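Local coordinates for protein putative silent information regulator 2 (Leishmania infantum, PDB 5OL0) that probably removes acetyl groups from lysine side chains of proteins, consuming NAD as co-substrate, and is thought to regulate gene expression as a zinc-containing class I sirtuin, at residues I36-G41 with G118-C123; A42-A47 with T125-G130; E144-F149 with E194-A199; F149-C154 with K186-F191. All coordinates share one frame; numbering follows the deposited sequence.

Contact 1 of 4, residues I36-G41 with G118-C123; sequences ILVLVG and GRLLRC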
loop_
_atom_site.group_PDB
_atom_site.type_symbol
_atom_site.label_atom_id
_atom_site.label_comp_id
_atom_site.label_asym_id
_atom_site.label_seq_id
_atom_site.Cartn_x
_atom_site.Cartn_y
_atom_site.Cartn_z
ATOM N N ILE A 36 6.464 14.542 -4.801
ATOM C CA ILE A 36 6.624 13.108 -5.119
ATOM C C ILE A 36 5.392 12.374 -4.545
ATOM O O ILE A 36 5.134 12.430 -3.356
ATOM C CB ILE A 36 7.893 12.455 -4.573
ATOM C CG1 ILE A 36 9.124 13.215 -5.081
ATOM C CG2 ILE A 36 7.952 10.969 -4.959
ATOM C CD1 ILE A 36 10.465 12.782 -4.482
ATOM N N LEU A 37 4.660 11.696 -5.427
ATOM C CA LEU A 37 3.564 10.829 -5.011
ATOM C C LEU A 37 4.122 9.415 -4.896
ATOM O O LEU A 37 4.675 8.890 -5.850
ATOM C CB LEU A 37 2.460 10.887 -6.038
ATOM C CG LEU A 37 1.278 9.942 -5.827
ATOM C CD1 LEU A 37 0.456 10.380 -4.647
ATOM C CD2 LEU A 37 0.431 9.940 -7.067
ATOM N N VAL A 38 3.998 8.827 -3.716
ATOM C CA VAL A 38 4.481 7.483 -3.519
ATOM C C VAL A 38 3.271 6.632 -3.327
ATOM O O VAL A 38 2.408 6.927 -2.489
ATOM C CB VAL A 38 5.400 7.378 -2.280
ATOM C CG1 VAL A 38 5.971 5.933 -2.118
ATOM C CG2 VAL A 38 6.541 8.351 -2.395
ATOM N N LEU A 39 3.210 5.572 -4.098
ATOM C CA LEU A 39 2.215 4.503 -3.958
ATOM C C LEU A 39 2.845 3.209 -3.493
ATOM O O LEU A 39 3.899 2.789 -4.009
ATOM C CB LEU A 39 1.564 4.211 -5.319
ATOM C CG LEU A 39 1.097 5.425 -6.093
ATOM C CD1 LEU A 39 0.369 5.006 -7.354
ATOM C CD2 LEU A 39 0.178 6.308 -5.258
ATOM N N VAL A 40 2.165 2.517 -2.581
ATOM C CA VAL A 40 2.723 1.403 -1.897
ATOM C C VAL A 40 1.786 0.226 -1.951
ATOM O O VAL A 40 0.613 0.400 -1.718
ATOM C CB VAL A 40 2.988 1.760 -0.410
ATOM C CG1 VAL A 40 3.753 0.625 0.246
ATOM C CG2 VAL A 40 3.809 3.021 -0.276
ATOM N N GLY A 41 2.295 -0.974 -2.239
ATOM C CA GLY A 41 1.484 -2.202 -2.164
ATOM C C GLY A 41 2.193 -3.351 -1.453
ATOM O O GLY A 41 3.218 -3.147 -0.843
ATOM N N GLY A 118 10.980 17.393 2.763
ATOM C CA GLY A 118 10.032 18.258 2.095
ATOM C C GLY A 118 9.778 17.860 0.633
ATOM O O GLY A 118 9.465 18.741 -0.175
ATOM N N ARG A 119 9.939 16.562 0.279
ATOM C CA ARG A 119 9.673 16.099 -1.111
ATOM C C ARG A 119 8.420 15.212 -1.297
ATOM O O ARG A 119 8.105 14.832 -2.438
ATOM C CB ARG A 119 10.891 15.400 -1.659
ATOM C CG ARG A 119 12.099 16.337 -1.795
ATOM C CD ARG A 119 13.264 15.556 -2.355
ATOM N NE ARG A 119 14.526 16.261 -2.333
ATOM C CZ ARG A 119 14.904 17.262 -3.144
ATOM N NH1 ARG A 119 14.104 17.804 -4.081
ATOM N NH2 ARG A 119 16.131 17.759 -2.992
ATOM N N LEU A 120 7.664 14.951 -0.227
ATOM C CA LEU A 120 6.539 14.045 -0.332
ATOM C C LEU A 120 5.314 14.813 -0.520
ATOM O O LEU A 120 4.926 15.514 0.361
ATOM C CB LEU A 120 6.438 13.179 0.895
ATOM C CG LEU A 120 5.392 12.049 0.902
ATOM C CD1 LEU A 120 5.765 10.942 -0.084
ATOM C CD2 LEU A 120 5.357 11.481 2.288
ATOM N N LEU A 121 4.652 14.671 -1.670
ATOM C CA LEU A 121 3.317 15.216 -1.856
ATOM C C LEU A 121 2.268 14.362 -1.099
ATOM O O LEU A 121 1.375 14.866 -0.417
ATOM C CB LEU A 121 3.021 15.247 -3.314
ATOM C CG LEU A 121 1.649 15.705 -3.789
ATOM C CD1 LEU A 121 1.356 17.179 -3.461
ATOM C CD2 LEU A 121 1.630 15.401 -5.289
ATOM N N ARG A 122 2.340 13.047 -1.252
ATOM C CA ARG A 122 1.380 12.182 -0.561
ATOM C C ARG A 122 1.906 10.787 -0.669
ATOM O O ARG A 122 2.552 10.438 -1.661
ATOM C CB ARG A 122 -0.003 12.266 -1.225
ATOM C CG ARG A 122 -1.183 12.010 -0.277
ATOM C CD ARG A 122 -1.418 13.278 0.557
ATOM N NE ARG A 122 -2.484 13.101 1.561
ATOM C CZ ARG A 122 -3.795 13.338 1.326
ATOM N NH1 ARG A 122 -4.236 13.717 0.134
ATOM N NH2 ARG A 122 -4.684 13.159 2.285
ATOM N N CYS A 123 1.652 10.007 0.356
ATOM C CA CYS A 123 1.903 8.586 0.301
ATOM C C CYS A 123 0.542 7.898 0.325
ATOM O O CYS A 123 -0.248 8.115 1.259
ATOM C CB CYS A 123 2.720 8.118 1.519
ATOM S SG CYS A 123 2.945 6.309 1.508
#
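Ile36 and Leu121 meet through the backbone: Leu121 N donates to Ile36 O at 2.8 Å, while Ile36 N gives its hydrogen to Arg119 O at 2.9 Å. Two residues on, Val38 N reaches Arg122 O at 3.0 Å. Between these bonds the register slips by one residue, a beta bulge in which Leu121 is the extra residue between the Ile36-Leu120 and Leu37-Arg122 pairs. The side chains fall on both sides of the sheet. On one, Ile36 CD1 meets Arg119 CB at 3.9 Å, the two chains crossing obliquely, Val38 CG2 lies 3.6 Å from Leu120 CD1 at about a right angle, and Val40 CG2 touches Cys123 SG at 3.8 Å; helix 106-116 covers this face with Ile111 and Leu114. On the other, Leu37 CD1 rests 3.9 Å from Arg122 CB. These are neighbouring parallel strands of the Rossmann-fold sheet of the sirtuin, strand 36-40 sitting between 120-125 and 213-217. The arginine tips lead away from the pair. The bent chain of Arg122 (chi2 78°) takes its guanidinium to salt bridges with Asp202 and Asp207, and Arg119 NH1 bonds to Val33 O. Gly118 closes helix 106-116 in a Schellman motif.

Contact 2 of 4, residues A42-A47 with T125-G130; sequences AGASVA and TQNIDG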
loop_
_atom_site.group_PDB
_atom_site.type_symbol
_atom_site.label_atom_id
_atom_site.label_comp_id
_atom_site.label_asym_id
_atom_site.label_seq_id
_atom_site.Cartn_x
_atom_site.Cartn_y
_atom_site.Cartn_z
ATOM N N ALA A 42 1.700 -4.583 -1.645
ATOM C CA ALA A 42 2.070 -5.745 -0.839
ATOM C C ALA A 42 3.577 -6.074 -0.966
ATOM O O ALA A 42 4.195 -6.524 -0.004
ATOM C CB ALA A 42 1.250 -6.950 -1.241
ATOM N N GLY A 43 4.144 -5.818 -2.133
ATOM C CA GLY A 43 5.590 -6.039 -2.351
ATOM C C GLY A 43 6.520 -5.321 -1.380
ATOM O O GLY A 43 7.557 -5.867 -1.071
ATOM N N ALA A 44 6.122 -4.139 -0.876
ATOM C CA ALA A 44 6.878 -3.315 0.076
ATOM C C ALA A 44 6.990 -3.899 1.458
ATOM O O ALA A 44 7.851 -3.510 2.240
ATOM C CB ALA A 44 6.208 -1.941 0.196
ATOM N N SER A 45 6.067 -4.780 1.803
ATOM C CA SER A 45 6.020 -5.273 3.170
ATOM C C SER A 45 6.407 -6.755 3.357
ATOM O O SER A 45 6.513 -7.207 4.513
ATOM C CB SER A 45 4.644 -5.020 3.714
ATOM O OG SER A 45 4.471 -3.622 3.755
ATOM N N VAL A 46 6.668 -7.461 2.254
ATOM C CA VAL A 46 7.274 -8.815 2.303
ATOM C C VAL A 46 8.460 -8.875 3.227
ATOM O O VAL A 46 8.535 -9.750 4.105
ATOM C CB VAL A 46 7.768 -9.251 0.896
ATOM C CG1 VAL A 46 8.491 -10.626 0.917
ATOM C CG2 VAL A 46 6.600 -9.275 -0.052
ATOM N N ALA A 47 9.386 -7.928 3.083
ATOM C CA ALA A 47 10.559 -7.901 3.952
ATOM C C ALA A 47 10.197 -7.712 5.455
ATOM O O ALA A 47 10.976 -8.011 6.296
ATOM C CB ALA A 47 11.570 -6.844 3.511
ATOM N N THR A 125 -1.218 4.154 0.185
ATOM C CA THR A 125 -0.901 2.728 0.337
ATOM C C THR A 125 -2.169 1.900 0.192
ATOM O O THR A 125 -3.220 2.266 0.648
ATOM C CB THR A 125 -0.242 2.457 1.698
ATOM O OG1 THR A 125 0.082 1.075 1.830
ATOM C CG2 THR A 125 -1.122 2.886 2.915
ATOM N N GLN A 126 -2.075 0.801 -0.497
ATOM C CA GLN A 126 -3.128 -0.166 -0.525
ATOM C C GLN A 126 -2.906 -1.277 0.519
ATOM O O GLN A 126 -3.772 -2.103 0.708
ATOM C CB GLN A 126 -3.280 -0.748 -1.931
ATOM C CG GLN A 126 -2.149 -1.497 -2.553
ATOM C CD GLN A 126 -2.517 -1.933 -3.973
ATOM O OE1 GLN A 126 -3.566 -2.481 -4.212
ATOM N NE2 GLN A 126 -1.687 -1.692 -4.869
ATOM N N ASN A 127 -1.799 -1.228 1.249
ATOM C CA ASN A 127 -1.542 -2.181 2.312
ATOM C C ASN A 127 -2.412 -1.838 3.540
ATOM O O ASN A 127 -2.822 -0.657 3.782
ATOM C CB ASN A 127 -0.061 -2.193 2.677
ATOM C CG ASN A 127 0.814 -2.761 1.593
ATOM O OD1 ASN A 127 0.339 -3.496 0.689
ATOM N ND2 ASN A 127 2.140 -2.505 1.715
ATOM N N ILE A 128 -2.688 -2.875 4.330
ATOM C CA ILE A 128 -3.521 -2.704 5.522
ATOM C C ILE A 128 -2.707 -2.975 6.758
ATOM O O ILE A 128 -3.254 -3.255 7.811
ATOM C CB ILE A 128 -4.761 -3.581 5.417
ATOM C CG1 ILE A 128 -4.434 -5.096 5.383
ATOM C CG2 ILE A 128 -5.507 -3.193 4.167
ATOM C CD1 ILE A 128 -5.682 -5.951 5.165
ATOM N N ASP A 129 -1.381 -2.861 6.628
ATOM C CA ASP A 129 -0.487 -3.232 7.719
ATOM C C ASP A 129 -0.103 -2.072 8.621
ATOM O O ASP A 129 0.638 -2.272 9.546
ATOM C CB ASP A 129 0.740 -3.975 7.166
ATOM C CG ASP A 129 1.527 -3.178 6.083
ATOM O OD1 ASP A 129 1.535 -1.918 6.138
ATOM O OD2 ASP A 129 2.151 -3.838 5.175
ATOM N N GLY A 130 -0.510 -0.839 8.305
ATOM C CA GLY A 130 -0.106 0.326 9.086
ATOM C C GLY A 130 1.395 0.661 9.178
ATOM O O GLY A 130 1.816 1.514 9.984
#
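Asn127 and Asp129 reach across to Ala42 and Ser45, joining the loops that follow strands 120-125 and 36-40. At the start of 125-130, Thr125 OG1 accepts from Asn127 N at 3.0 Å, an ST turn that ties the backbone of Asn127 back to the strand end; the same hydroxyl is bonded to Glu132. The amide of Asn127 slides in beside Ala42, with OD1 2.9 Å from Ala42 N at an angle too poor for a hydrogen bond, while ND2 makes a weak one to Gly41 O. Both loops sit at the C-terminal edge of a parallel Rossmann-type sheet, and 126-129 probably belong to the NAD-binding site, as in a close relative. Asp129 supplies the firm link: Ser45 OG donates to Asp129 OD2 at 2.7 Å, meeting the syn side of the carboxylate 23° out of its plane. Asp129 CG lies between its own backbone N and carbonyl carbon (chi1 56°), a crowded position that brings the carboxylate toward Ser45; OD2 meets the serine and OD1 takes the N-H of Leu131. Ser45 OG also bonds to His108 NE2. Gly130, at positive phi, is the N-cap residue of helix 131-134.

Contact 3 of 4, residues E144-F149 with E194-A199; sequences EAHGSF and ENLPDA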
loop_
_atom_site.group_PDB
_atom_site.type_symbol
_atom_site.label_atom_id
_atom_site.label_comp_id
_atom_site.label_asym_id
_atom_site.label_seq_id
_atom_site.Cartn_x
_atom_site.Cartn_y
_atom_site.Cartn_z
ATOM N N GLU A 144 -4.215 5.815 3.883
ATOM C CA GLU A 144 -4.470 4.372 4.025
ATOM C C GLU A 144 -5.686 4.098 3.216
ATOM O O GLU A 144 -6.768 4.070 3.764
ATOM C CB GLU A 144 -4.688 4.002 5.520
ATOM C CG GLU A 144 -3.353 3.940 6.251
ATOM C CD GLU A 144 -3.401 3.722 7.762
ATOM O OE1 GLU A 144 -4.348 4.202 8.388
ATOM O OE2 GLU A 144 -2.459 3.119 8.331
ATOM N N ALA A 145 -5.526 3.910 1.902
ATOM C CA ALA A 145 -6.669 3.841 1.027
ATOM C C ALA A 145 -7.618 2.651 1.237
ATOM O O ALA A 145 -8.781 2.717 0.828
ATOM C CB ALA A 145 -6.214 3.865 -0.426
ATOM N N HIS A 146 -7.111 1.589 1.854
ATOM C CA HIS A 146 -7.867 0.403 2.201
ATOM C C HIS A 146 -7.962 0.157 3.679
ATOM O O HIS A 146 -8.197 -0.964 4.094
ATOM C CB HIS A 146 -7.241 -0.810 1.555
ATOM C CG HIS A 146 -7.348 -0.780 0.064
ATOM N ND1 HIS A 146 -6.547 -1.545 -0.760
ATOM C CD2 HIS A 146 -8.155 -0.063 -0.751
ATOM C CE1 HIS A 146 -6.840 -1.277 -2.016
ATOM N NE2 HIS A 146 -7.808 -0.375 -2.037
ATOM N N GLY A 147 -7.771 1.205 4.449
ATOM C CA GLY A 147 -7.833 1.147 5.920
ATOM C C GLY A 147 -6.731 0.356 6.551
ATOM O O GLY A 147 -5.654 0.226 5.971
ATOM N N SER A 148 -7.017 -0.179 7.745
ATOM C CA SER A 148 -6.055 -0.942 8.550
ATOM C C SER A 148 -6.740 -1.515 9.787
ATOM O O SER A 148 -7.985 -1.297 10.000
ATOM C CB SER A 148 -4.910 -0.023 9.046
ATOM O OG SER A 148 -5.323 0.748 10.184
ATOM N N PHE A 149 -5.934 -2.238 10.589
ATOM C CA PHE A 149 -6.387 -2.880 11.855
ATOM C C PHE A 149 -6.285 -1.993 13.096
ATOM O O PHE A 149 -6.257 -2.475 14.266
ATOM C CB PHE A 149 -5.648 -4.191 12.078
ATOM C CG PHE A 149 -6.125 -5.329 11.197
ATOM C CD1 PHE A 149 -5.997 -5.266 9.812
ATOM C CD2 PHE A 149 -6.672 -6.468 11.751
ATOM C CE1 PHE A 149 -6.449 -6.318 9.011
ATOM C CE2 PHE A 149 -7.161 -7.498 10.960
ATOM C CZ PHE A 149 -7.043 -7.425 9.580
ATOM N N GLU A 194 -16.966 -2.061 -0.567
ATOM C CA GLU A 194 -17.119 -0.947 0.355
ATOM C C GLU A 194 -16.572 0.335 -0.243
ATOM O O GLU A 194 -15.722 0.310 -1.156
ATOM C CB GLU A 194 -16.336 -1.214 1.637
ATOM C CG GLU A 194 -17.104 -1.355 2.910
ATOM C CD GLU A 194 -16.161 -1.603 4.115
ATOM O OE1 GLU A 194 -15.597 -2.747 4.255
ATOM O OE2 GLU A 194 -15.964 -0.644 4.922
ATOM N N ASN A 195 -16.968 1.455 0.350
ATOM C CA ASN A 195 -16.447 2.753 -0.060
ATOM C C ASN A 195 -15.014 2.950 0.412
ATOM O O ASN A 195 -14.667 2.495 1.445
ATOM C CB ASN A 195 -17.320 3.889 0.486
ATOM C CG ASN A 195 -18.666 3.930 -0.182
ATOM O OD1 ASN A 195 -18.772 4.125 -1.387
ATOM N ND2 ASN A 195 -19.695 3.698 0.595
ATOM N N LEU A 196 -14.170 3.587 -0.381
ATOM C CA LEU A 196 -12.827 3.957 0.117
ATOM C C LEU A 196 -12.955 5.246 0.940
ATOM O O LEU A 196 -13.912 6.007 0.757
ATOM C CB LEU A 196 -11.860 4.209 -1.026
ATOM C CG LEU A 196 -11.159 2.957 -1.546
ATOM C CD1 LEU A 196 -12.132 2.069 -2.360
ATOM C CD2 LEU A 196 -9.942 3.369 -2.419
ATOM N N PRO A 197 -11.986 5.536 1.804
ATOM C CA PRO A 197 -12.132 6.842 2.527
ATOM C C PRO A 197 -11.979 8.068 1.638
ATOM O O PRO A 197 -11.355 8.026 0.579
ATOM C CB PRO A 197 -11.010 6.772 3.572
ATOM C CG PRO A 197 -9.948 5.896 2.912
ATOM C CD PRO A 197 -10.697 4.894 2.071
ATOM N N ASP A 198 -12.566 9.169 2.081
ATOM C CA ASP A 198 -12.517 10.466 1.419
ATOM C C ASP A 198 -11.131 10.910 1.040
ATOM O O ASP A 198 -10.928 11.535 0.019
ATOM C CB ASP A 198 -13.011 11.553 2.402
ATOM C CG ASP A 198 -14.518 11.603 2.542
ATOM O OD1 ASP A 198 -15.237 11.315 1.571
ATOM O OD2 ASP A 198 -14.983 12.030 3.627
ATOM N N ALA A 199 -10.191 10.665 1.943
ATOM C CA ALA A 199 -8.850 11.055 1.730
ATOM C C ALA A 199 -8.237 10.380 0.487
ATOM O O ALA A 199 -7.308 10.940 -0.126
ATOM C CB ALA A 199 -8.032 10.738 2.959
#
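The turn that carries the probable catalytic histidine meets the loop 194-197 where the acetylated peptide binds, Ala145 O lying against Leu196 and Pro197. Ala145 is one of the two central residues of a type I beta turn from Glu144 to Gly147, closed by Gly147 N to Glu144 O at 3.1 Å. Its carbonyl oxygen points into apolar carbon: Pro197 CD lies 3.2 Å from Ala145 O, and Leu196 CG 3.4 Å from the same atom. No hydrogen bond crosses the contact, and this buried oxygen has no polar partner in the model. Pro197 CG also leans toward the preceding carbonyl, 3.8 Å from Glu144 O. Leu196 CD2 touches Ala145 O at 3.5 Å and lies between Ala145 and the His146 ring, 4.3 Å from Ala145 CB and 4.2 Å from His146 CD2. It approaches the imidazole at its edge, near the ring plane. His146 is probably the proton acceptor of the deacetylation reaction; its ND1 is bonded to Gln126 O, which helps fix the rotation of the ring. Both His146 and Leu196 pack on the modified side chain of the bound peptide, so the pair lines part of the substrate cleft. Glu194 contributes backbone hydrogen bonds to the peptide, and a basic side chain of that peptide forms a salt bridge with Asp198.

Contact 4 of 4, residues F149-C154 with K186-F191; sequences FAAAAC and KPNVVF. With ZN (zinc ion), chain E.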
loop_
_atom_site.group_PDB
_atom_site.type_symbol
_atom_site.label_atom_id
_atom_site.label_comp_id
_atom_site.label_asym_id
_atom_site.label_seq_id
_atom_site.Cartn_x
_atom_site.Cartn_y
_atom_site.Cartn_z
ATOM N N PHE A 149 -5.934 -2.238 10.589
ATOM C CA PHE A 149 -6.387 -2.880 11.855
ATOM C C PHE A 149 -6.285 -1.993 13.096
ATOM O O PHE A 149 -6.257 -2.475 14.266
ATOM C CB PHE A 149 -5.648 -4.191 12.078
ATOM C CG PHE A 149 -6.125 -5.329 11.197
ATOM C CD1 PHE A 149 -5.997 -5.266 9.812
ATOM C CD2 PHE A 149 -6.672 -6.468 11.751
ATOM C CE1 PHE A 149 -6.449 -6.318 9.011
ATOM C CE2 PHE A 149 -7.161 -7.498 10.960
ATOM C CZ PHE A 149 -7.043 -7.425 9.580
ATOM N N ALA A 150 -6.278 -0.696 12.869
ATOM C CA ALA A 150 -6.050 0.242 13.950
ATOM C C ALA A 150 -7.322 0.606 14.665
ATOM O O ALA A 150 -7.222 1.084 15.769
ATOM C CB ALA A 150 -5.368 1.493 13.432
ATOM N N ALA A 151 -8.482 0.422 14.020
ATOM C CA ALA A 151 -9.810 0.790 14.557
ATOM C C ALA A 151 -10.789 -0.216 13.957
ATOM O O ALA A 151 -10.411 -0.989 13.070
ATOM C CB ALA A 151 -10.206 2.211 14.151
ATOM N N ALA A 152 -12.009 -0.230 14.466
ATOM C CA ALA A 152 -12.997 -1.214 14.079
ATOM C C ALA A 152 -14.376 -0.561 14.054
ATOM O O ALA A 152 -14.590 0.474 14.726
ATOM C CB ALA A 152 -12.978 -2.382 15.073
ATOM N N ALA A 153 -15.317 -1.191 13.349
ATOM C CA ALA A 153 -16.672 -0.624 13.226
ATOM C C ALA A 153 -17.666 -1.660 12.724
ATOM O O ALA A 153 -17.288 -2.633 12.045
ATOM C CB ALA A 153 -16.660 0.605 12.271
ATOM N N CYS A 154 -18.938 -1.457 13.065
ATOM C CA CYS A 154 -20.038 -2.245 12.483
ATOM C C CYS A 154 -20.188 -2.041 10.981
ATOM O O CYS A 154 -20.204 -0.918 10.502
ATOM C CB CYS A 154 -21.361 -1.824 13.106
ATOM S SG CYS A 154 -22.777 -2.796 12.514
ATOM N N LYS A 186 -16.022 -5.501 12.033
ATOM C CA LYS A 186 -14.697 -5.807 11.553
ATOM C C LYS A 186 -13.783 -4.630 11.769
ATOM O O LYS A 186 -14.265 -3.487 11.957
ATOM C CB LYS A 186 -14.719 -6.241 10.084
ATOM C CG LYS A 186 -15.277 -5.212 9.120
ATOM C CD LYS A 186 -14.746 -5.507 7.720
ATOM C CE LYS A 186 -15.377 -4.551 6.724
ATOM N NZ LYS A 186 -14.903 -3.148 6.899
ATOM N N PRO A 187 -12.461 -4.893 11.747
ATOM C CA PRO A 187 -11.506 -3.785 11.644
ATOM C C PRO A 187 -11.802 -2.959 10.438
ATOM O O PRO A 187 -12.438 -3.478 9.476
ATOM C CB PRO A 187 -10.173 -4.484 11.492
ATOM C CG PRO A 187 -10.368 -5.791 12.136
ATOM C CD PRO A 187 -11.776 -6.196 11.791
ATOM N N ASN A 188 -11.390 -1.706 10.463
ATOM C CA ASN A 188 -11.711 -0.735 9.402
ATOM C C ASN A 188 -10.794 -0.950 8.229
ATOM O O ASN A 188 -10.071 -0.052 7.822
ATOM C CB ASN A 188 -11.669 0.738 9.914
ATOM C CG ASN A 188 -12.862 1.079 10.832
ATOM O OD1 ASN A 188 -13.814 0.281 10.957
ATOM N ND2 ASN A 188 -12.804 2.233 11.513
ATOM N N VAL A 189 -10.762 -2.179 7.739
ATOM C CA VAL A 189 -10.202 -2.497 6.418
ATOM C C VAL A 189 -11.301 -2.274 5.405
ATOM O O VAL A 189 -12.403 -2.664 5.646
ATOM C CB VAL A 189 -9.723 -3.941 6.342
ATOM C CG1 VAL A 189 -9.255 -4.280 4.937
ATOM C CG2 VAL A 189 -8.563 -4.108 7.299
ATOM N N VAL A 190 -11.005 -1.610 4.286
ATOM C CA VAL A 190 -11.956 -1.487 3.194
ATOM C C VAL A 190 -12.053 -2.862 2.483
ATOM O O VAL A 190 -11.064 -3.403 1.980
ATOM C CB VAL A 190 -11.573 -0.368 2.201
ATOM C CG1 VAL A 190 -12.642 -0.232 1.074
ATOM C CG2 VAL A 190 -11.433 0.967 2.900
ATOM N N PHE A 191 -13.253 -3.429 2.449
ATOM C CA PHE A 191 -13.471 -4.706 1.766
ATOM C C PHE A 191 -13.941 -4.438 0.347
ATOM O O PHE A 191 -14.489 -3.341 0.032
ATOM C CB PHE A 191 -14.537 -5.533 2.498
ATOM C CG PHE A 191 -14.008 -6.379 3.625
ATOM C CD1 PHE A 191 -12.896 -5.993 4.378
ATOM C CD2 PHE A 191 -14.628 -7.583 3.940
ATOM C CE1 PHE A 191 -12.419 -6.768 5.403
ATOM C CE2 PHE A 191 -14.171 -8.351 4.993
ATOM C CZ PHE A 191 -13.065 -7.952 5.719
HETATM ZN ZN ZN E . -24.339 -1.755 13.882
HETATM O O HOH W 1 -14.490 3.122 13.888
HETATM O O HOH W 2 -15.548 -1.814 9.517
#
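Strands 151-154 and 185-187 run antiparallel in the three-stranded sheet of the zinc-binding module, with Ala153 and Lys186 forming a hydrogen-bonded pair and Ala152 and Pro187 a non-hydrogen-bonded one whose CA atoms are just 3.8 Å apart. Ala153 N donates to Lys186 O at 2.9 Å, Lys186 N returns a bond to Ala153 O, and Asn188 N extends the ladder to Ala151 O. Beyond the strand the chain turns at Asn188, the centre of an inverse gamma turn. Asn188 lays its amide alongside the alanine strand: OD1 comes within 3.2 Å of Ala153 CB, and ND2 lies beside Ala151 CB. One water joins Asn188 ND2 to Ala152 O, donating to the carbonyl and accepting from the amide. At the other end of the contact Pro187 CB sits over one face of the Phe149 ring, 4.2 Å from its centroid, in a CH-pi contact displaced toward the rim. With Val189 CG1 anti to the backbone N (chi1 175°), CG2 approaches the same ring obliquely, 3.5 Å from Phe149 CE1. Trp98 adds an edge-to-face stack. Val190 O bonds to the modified side chain of the bound peptide, on which Val189 packs. The extended middle of the Lys186 chain passes over a face of Phe191, and its NZ grips Val189 O at 2.8 Å, with Glu194 as salt-bridge partner. Cys154 ends the strand at the metal, which Cys157, Cys178 and Cys181 also bind; its SG lies 2.3 Å from the zinc ion.

Overall arrangement
All four contacts are largely buried. Contact 1, inside the Rossmann-type domain, has no fully exposed touching residue and is built of backbone bonds and aliphatic packing; contact 4, in the antiparallel sheet of the zinc module, is the other strand pairing, but waters reach its edge. Contacts 2 and 4 each have one exposed alanine, Ala42 and Ala151. The nearest atoms of contacts 1 and 4 are about 13 Å apart, and contacts 2 and 3 lie between them in the fold, each touching the next. Contact 2 continues both strands of contact 1 into loops, trading strand pairing for polar side chains. No hydrogen bond crosses contact 3, beside the peptide site; it shares Phe149 with contact 4.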